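EmGH1 (Erythrobacter marinus, PDB 5Z87) probably hydrolyses beta-glucosidic bonds as a beta-glucosidase of glycosyl hydrolase family 3. Local coordinates at residues Tyr479-Gly491 against Val504-Ala518. Residues are numbered along the deposited sequence; the frame is centred on the assembly and turned at random.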
loop_
_atom_site.group_PDB
_atom_site.type_symbol
_atom_site.label_atom_id
_atom_site.label_comp_id
_atom_site.label_asym_id
_atom_site.label_seq_id
_atom_site.Cartn_x
_atom_site.Cartn_y
_atom_site.Cartn_z
ATOM N N TYR A 479 -24.492 -28.602 21.971
ATOM C CA TYR A 479 -23.546 -27.514 21.823
ATOM C C TYR A 479 -22.190 -27.970 22.317
ATOM O O TYR A 479 -22.089 -28.643 23.344
ATOM C CB TYR A 479 -23.982 -26.263 22.608
ATOM C CG TYR A 479 -22.838 -25.316 22.921
ATOM C CD1 TYR A 479 -22.271 -24.523 21.930
ATOM C CD2 TYR A 479 -22.318 -25.224 24.203
ATOM C CE1 TYR A 479 -21.221 -23.663 22.213
ATOM C CE2 TYR A 479 -21.271 -24.370 24.496
ATOM C CZ TYR A 479 -20.727 -23.584 23.497
ATOM O OH TYR A 479 -19.683 -22.725 23.792
ATOM N N ALA A 480 -21.156 -27.603 21.575
ATOM C CA ALA A 480 -19.777 -27.773 21.991
ATOM C C ALA A 480 -19.017 -26.481 21.722
ATOM O O ALA A 480 -19.273 -25.794 20.728
ATOM C CB ALA A 480 -19.114 -28.954 21.258
ATOM N N GLN A 481 -18.095 -26.144 22.622
ATOM C CA GLN A 481 -17.243 -24.975 22.415
ATOM C C GLN A 481 -16.459 -25.084 21.102
ATOM O O GLN A 481 -16.408 -24.133 20.310
ATOM C CB GLN A 481 -16.301 -24.817 23.613
ATOM C CG GLN A 481 -15.323 -23.657 23.519
ATOM C CD GLN A 481 -16.003 -22.302 23.583
ATOM O OE1 GLN A 481 -17.126 -22.168 24.084
ATOM N NE2 GLN A 481 -15.325 -21.284 23.067
ATOM N N GLY A 482 -15.864 -26.250 20.842
ATOM C CA GLY A 482 -15.068 -26.443 19.643
ATOM C C GLY A 482 -13.654 -25.935 19.834
ATOM O O GLY A 482 -12.715 -26.727 19.944
ATOM N N CYS A 483 -13.500 -24.610 19.873
ATOM C CA CYS A 483 -12.249 -23.961 20.251
ATOM C C CYS A 483 -12.563 -22.530 20.669
ATOM O O CYS A 483 -13.654 -22.012 20.415
ATOM C CB CYS A 483 -11.223 -23.975 19.112
ATOM S SG CYS A 483 -11.681 -22.909 17.699
ATOM N N ALA A 484 -11.591 -21.905 21.323
ATOM C CA ALA A 484 -11.663 -20.505 21.707
ATOM C C ALA A 484 -10.764 -19.683 20.793
ATOM O O ALA A 484 -9.710 -20.151 20.351
ATOM C CB ALA A 484 -11.240 -20.302 23.170
ATOM N N ILE A 485 -11.195 -18.453 20.505
ATOM C CA ILE A 485 -10.376 -17.495 19.765
ATOM C C ILE A 485 -9.504 -16.745 20.764
ATOM O O ILE A 485 -8.267 -16.767 20.689
ATOM C CB ILE A 485 -11.253 -16.533 18.942
ATOM C CG1 ILE A 485 -11.942 -17.291 17.801
ATOM C CG2 ILE A 485 -10.433 -15.354 18.425
ATOM C CD1 ILE A 485 -13.020 -16.502 17.088
ATOM N N THR A 486 -10.147 -16.104 21.726
ATOM C CA THR A 486 -9.454 -15.386 22.782
ATOM C C THR A 486 -9.680 -16.094 24.110
ATOM O O THR A 486 -10.742 -16.676 24.348
ATOM C CB THR A 486 -9.934 -13.937 22.842
ATOM O OG1 THR A 486 -11.341 -13.894 22.562
ATOM C CG2 THR A 486 -9.199 -13.123 21.789
ATOM N N ALA A 487 -8.660 -16.070 24.964
ATOM C CA ALA A 487 -8.736 -16.790 26.227
ATOM C C ALA A 487 -9.693 -16.089 27.182
ATOM O O ALA A 487 -9.725 -14.858 27.269
ATOM C CB ALA A 487 -7.354 -16.921 26.854
ATOM N N GLY A 488 -10.490 -16.889 27.889
ATOM C CA GLY A 488 -11.526 -16.367 28.749
ATOM C C GLY A 488 -12.808 -15.995 28.041
ATOM O O GLY A 488 -13.760 -15.564 28.705
ATOM N N ASP A 489 -12.864 -16.137 26.719
ATOM C CA ASP A 489 -14.074 -15.858 25.951
ATOM C C ASP A 489 -14.595 -17.192 25.418
ATOM O O ASP A 489 -14.407 -17.547 24.252
ATOM C CB ASP A 489 -13.803 -14.816 24.818
ATOM C CG ASP A 489 -13.412 -13.436 25.371
ATOM O OD1 ASP A 489 -14.092 -12.939 26.304
ATOM O OD2 ASP A 489 -12.421 -12.849 24.874
ATOM N N GLU A 490 -15.240 -17.946 26.311
ATOM C CA GLU A 490 -15.900 -19.203 25.990
ATOM C C GLU A 490 -17.290 -19.197 26.613
ATOM O O GLU A 490 -17.554 -18.483 27.587
ATOM C CB GLU A 490 -15.105 -20.417 26.498
ATOM C CG GLU A 490 -13.686 -20.537 25.954
ATOM C CD GLU A 490 -12.991 -21.818 26.415
ATOM O OE1 GLU A 490 -13.707 -22.766 26.823
ATOM O OE2 GLU A 490 -11.737 -21.880 26.372
ATOM N N GLY A 491 -18.182 -20.002 26.043
ATOM C CA GLY A 491 -19.526 -20.014 26.573
ATOM C C GLY A 491 -20.283 -18.767 26.146
ATOM O O GLY A 491 -19.944 -18.103 25.161
ATOM N N VAL A 504 -5.908 -11.797 25.390
ATOM C CA VAL A 504 -4.838 -12.738 25.072
ATOM C C VAL A 504 -5.397 -13.840 24.171
ATOM O O VAL A 504 -6.572 -14.207 24.257
ATOM C CB VAL A 504 -4.195 -13.332 26.347
ATOM C CG1 VAL A 504 -3.946 -12.241 27.368
ATOM C CG2 VAL A 504 -5.076 -14.379 26.954
ATOM N N GLN A 505 -4.552 -14.355 23.281
ATOM C CA GLN A 505 -5.010 -15.382 22.357
ATOM C C GLN A 505 -5.245 -16.703 23.087
ATOM O O GLN A 505 -4.574 -17.022 24.068
ATOM C CB GLN A 505 -3.999 -15.568 21.229
ATOM C CG GLN A 505 -4.551 -16.333 20.040
ATOM C CD GLN A 505 -3.551 -16.434 18.908
ATOM O OE1 GLN A 505 -2.522 -15.769 18.927
ATOM N NE2 GLN A 505 -3.847 -17.270 17.916
ATOM N N ALA A 506 -6.208 -17.475 22.600
ATOM C CA ALA A 506 -6.552 -18.722 23.267
ATOM C C ALA A 506 -5.406 -19.723 23.176
ATOM O O ALA A 506 -4.619 -19.719 22.223
ATOM C CB ALA A 506 -7.817 -19.324 22.664
ATOM N N ASP A 507 -5.317 -20.586 24.191
ATOM C CA ASP A 507 -4.210 -21.538 24.271
ATOM C C ASP A 507 -4.401 -22.668 23.260
ATOM O O ASP A 507 -5.469 -23.291 23.226
ATOM C CB ASP A 507 -4.089 -22.102 25.685
ATOM C CG ASP A 507 -3.048 -23.198 25.783
ATOM O OD1 ASP A 507 -1.946 -23.034 25.221
ATOM O OD2 ASP A 507 -3.332 -24.235 26.414
ATOM N N PRO A 508 -3.406 -22.946 22.411
ATOM C CA PRO A 508 -3.565 -24.032 21.430
ATOM C C PRO A 508 -3.804 -25.400 22.050
ATOM O O PRO A 508 -4.639 -26.150 21.533
ATOM C CB PRO A 508 -2.246 -23.988 20.651
ATOM C CG PRO A 508 -1.760 -22.591 20.813
ATOM C CD PRO A 508 -2.172 -22.174 22.186
ATOM N N ALA A 509 -3.101 -25.751 23.136
ATOM C CA ALA A 509 -3.269 -27.085 23.721
ATOM C C ALA A 509 -4.666 -27.265 24.297
ATOM O O ALA A 509 -5.292 -28.316 24.108
ATOM C CB ALA A 509 -2.216 -27.345 24.797
ATOM N N ARG A 510 -5.176 -26.254 25.005
ATOM C CA ARG A 510 -6.555 -26.323 25.469
ATOM C C ARG A 510 -7.514 -26.450 24.291
ATOM O O ARG A 510 -8.462 -27.244 24.333
ATOM C CB ARG A 510 -6.884 -25.097 26.320
ATOM C CG ARG A 510 -8.366 -24.923 26.588
ATOM C CD ARG A 510 -8.652 -23.938 27.723
ATOM N NE ARG A 510 -10.098 -23.735 27.886
ATOM C CZ ARG A 510 -10.908 -24.588 28.515
ATOM N NH1 ARG A 510 -10.418 -25.704 29.045
ATOM N NH2 ARG A 510 -12.210 -24.336 28.611
ATOM N N ASN A 511 -7.256 -25.710 23.212
ATOM C CA ASN A 511 -8.122 -25.771 22.038
ATOM C C ASN A 511 -8.118 -27.159 21.408
ATOM O O ASN A 511 -9.154 -27.632 20.932
ATOM C CB ASN A 511 -7.684 -24.724 21.010
ATOM C CG ASN A 511 -8.319 -23.360 21.243
ATOM O OD1 ASN A 511 -9.422 -23.250 21.780
ATOM N ND2 ASN A 511 -7.626 -22.313 20.814
ATOM N N ARG A 512 -6.959 -27.821 21.369
ATOM C CA ARG A 512 -6.910 -29.178 20.827
ATOM C C ARG A 512 -7.770 -30.136 21.638
ATOM O O ARG A 512 -8.496 -30.962 21.069
ATOM C CB ARG A 512 -5.470 -29.672 20.770
ATOM C CG ARG A 512 -4.616 -28.762 19.955
ATOM C CD ARG A 512 -3.444 -29.433 19.313
ATOM N NE ARG A 512 -3.107 -28.645 18.132
ATOM C CZ ARG A 512 -2.278 -27.603 18.135
ATOM N NH1 ARG A 512 -2.055 -26.936 17.007
ATOM N NH2 ARG A 512 -1.663 -27.241 19.260
ATOM N N ARG A 513 -7.714 -30.033 22.971
ATOM C CA ARG A 513 -8.602 -30.836 23.805
ATOM C C ARG A 513 -10.059 -30.508 23.516
ATOM O O ARG A 513 -10.899 -31.413 23.427
ATOM C CB ARG A 513 -8.276 -30.624 25.285
ATOM C CG ARG A 513 -6.826 -30.941 25.636
ATOM C CD ARG A 513 -6.618 -31.039 27.145
ATOM N NE ARG A 513 -6.740 -29.745 27.822
ATOM C CZ ARG A 513 -5.729 -28.893 28.014
ATOM N NH1 ARG A 513 -5.938 -27.740 28.647
ATOM N NH2 ARG A 513 -4.508 -29.189 27.573
ATOM N N LEU A 514 -10.378 -29.218 23.340
ATOM C CA LEU A 514 -11.758 -28.852 23.046
ATOM C C LEU A 514 -12.189 -29.366 21.681
ATOM O O LEU A 514 -13.369 -29.672 21.482
ATOM C CB LEU A 514 -11.937 -27.337 23.132
ATOM C CG LEU A 514 -11.820 -26.707 24.522
ATOM C CD1 LEU A 514 -11.631 -25.189 24.415
ATOM C CD2 LEU A 514 -13.040 -27.061 25.396
ATOM N N ILE A 515 -11.252 -29.472 20.737
ATOM C CA ILE A 515 -11.573 -30.022 19.422
ATOM C C ILE A 515 -11.925 -31.502 19.534
ATOM O O ILE A 515 -12.941 -31.959 18.994
ATOM C CB ILE A 515 -10.402 -29.797 18.446
ATOM C CG1 ILE A 515 -10.324 -28.329 18.025
ATOM C CG2 ILE A 515 -10.546 -30.707 17.237
ATOM C CD1 ILE A 515 -9.020 -27.990 17.311
ATOM N N ALA A 516 -11.082 -32.272 20.235
ATOM C CA ALA A 516 -11.370 -33.685 20.486
ATOM C C ALA A 516 -12.745 -33.874 21.123
ATOM O O ALA A 516 -13.529 -34.732 20.697
ATOM C CB ALA A 516 -10.275 -34.285 21.373
ATOM N N GLU A 517 -13.075 -33.055 22.127
ATOM C CA GLU A 517 -14.381 -33.180 22.771
ATOM C C GLU A 517 -15.519 -32.931 21.790
ATOM O O GLU A 517 -16.549 -33.618 21.834
ATOM C CB GLU A 517 -14.485 -32.221 23.957
ATOM C CG GLU A 517 -13.783 -32.712 25.213
ATOM C CD GLU A 517 -13.736 -31.662 26.311
ATOM O OE1 GLU A 517 -12.793 -31.708 27.137
ATOM O OE2 GLU A 517 -14.641 -30.792 26.346
ATOM N N ALA A 518 -15.363 -31.947 20.899
ATOM C CA ALA A 518 -16.427 -31.674 19.942
ATOM C C ALA A 518 -16.539 -32.796 18.921
ATOM O O ALA A 518 -17.645 -33.127 18.477
ATOM C CB ALA A 518 -16.187 -30.332 19.243
HETATM O O HOH W 1 -15.571 -28.639 22.391
HETATM O O HOH W 2 -7.112 -18.082 18.580
#
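The side-chain amide of Asn-511 clasps the backbone of Ala-484 from both ends. Asn-511 OD1 accepts from Ala-484 N at 2.6 Å, almost straight at 174°. Asn-511 ND2 gives a more bent bond to Ala-484 O, 3.0 Å, in the carbonyl plane on a lone pair. The amide is thus fixed against flipping, and ND2 also bonds Glu-560.

Two backbone bonds join the loop to the lead-in of helix 508-522. Ala-506 N donates to Ile-485 O and Ala-487 N to Val-504 O, making a single beta bridge of Thr-486 with Gln-505. A water links Gly-482 N to Leu-514 O on the helix.

The charged pair is Glu-490 with Arg-510. The guanidinium meets the carboxylate side-on. Arg-510 NH2 reaches Glu-490 OE1 at 2.8 Å. Arg-510 NE reaches Glu-490 OE2 at 2.9 Å. The two groups are nearly coplanar, 10° apart. Arg-510 is extended from CG to NE, with CG anti to the backbone N (chi1 167°), which carries its charge to the loop. Leu-514 CD1 lies 3.9 Å above one face of the Arg-510 guanidinium, toward its rim. With an alanine here instead of Glu-490, Arg-510 would probably lose both bonds to the loop and be free to swing.

Apolar contacts are small. Ala-484 CB meets Ala-506 CB, and Ala-480 CB meets Ala-518 CB at 3.8 Å. Ala-487 CB presses tightly on Val-504 CG2 at 3.4 Å. The backbone angles of Gly-482 would press a CB against the carbonyl O of Gln-481. Its own carbonyl O lies against Leu-514 and Ile-515.

Phe-653 of the second subunit packs on Thr-486 and Gln-505. The contact lies in a beta-alpha-beta crossover of the family 3 C-terminal domain: helix 508-522 joins edge strand 476-480 to the parallel strand 527-533, with strand 436-440 between them.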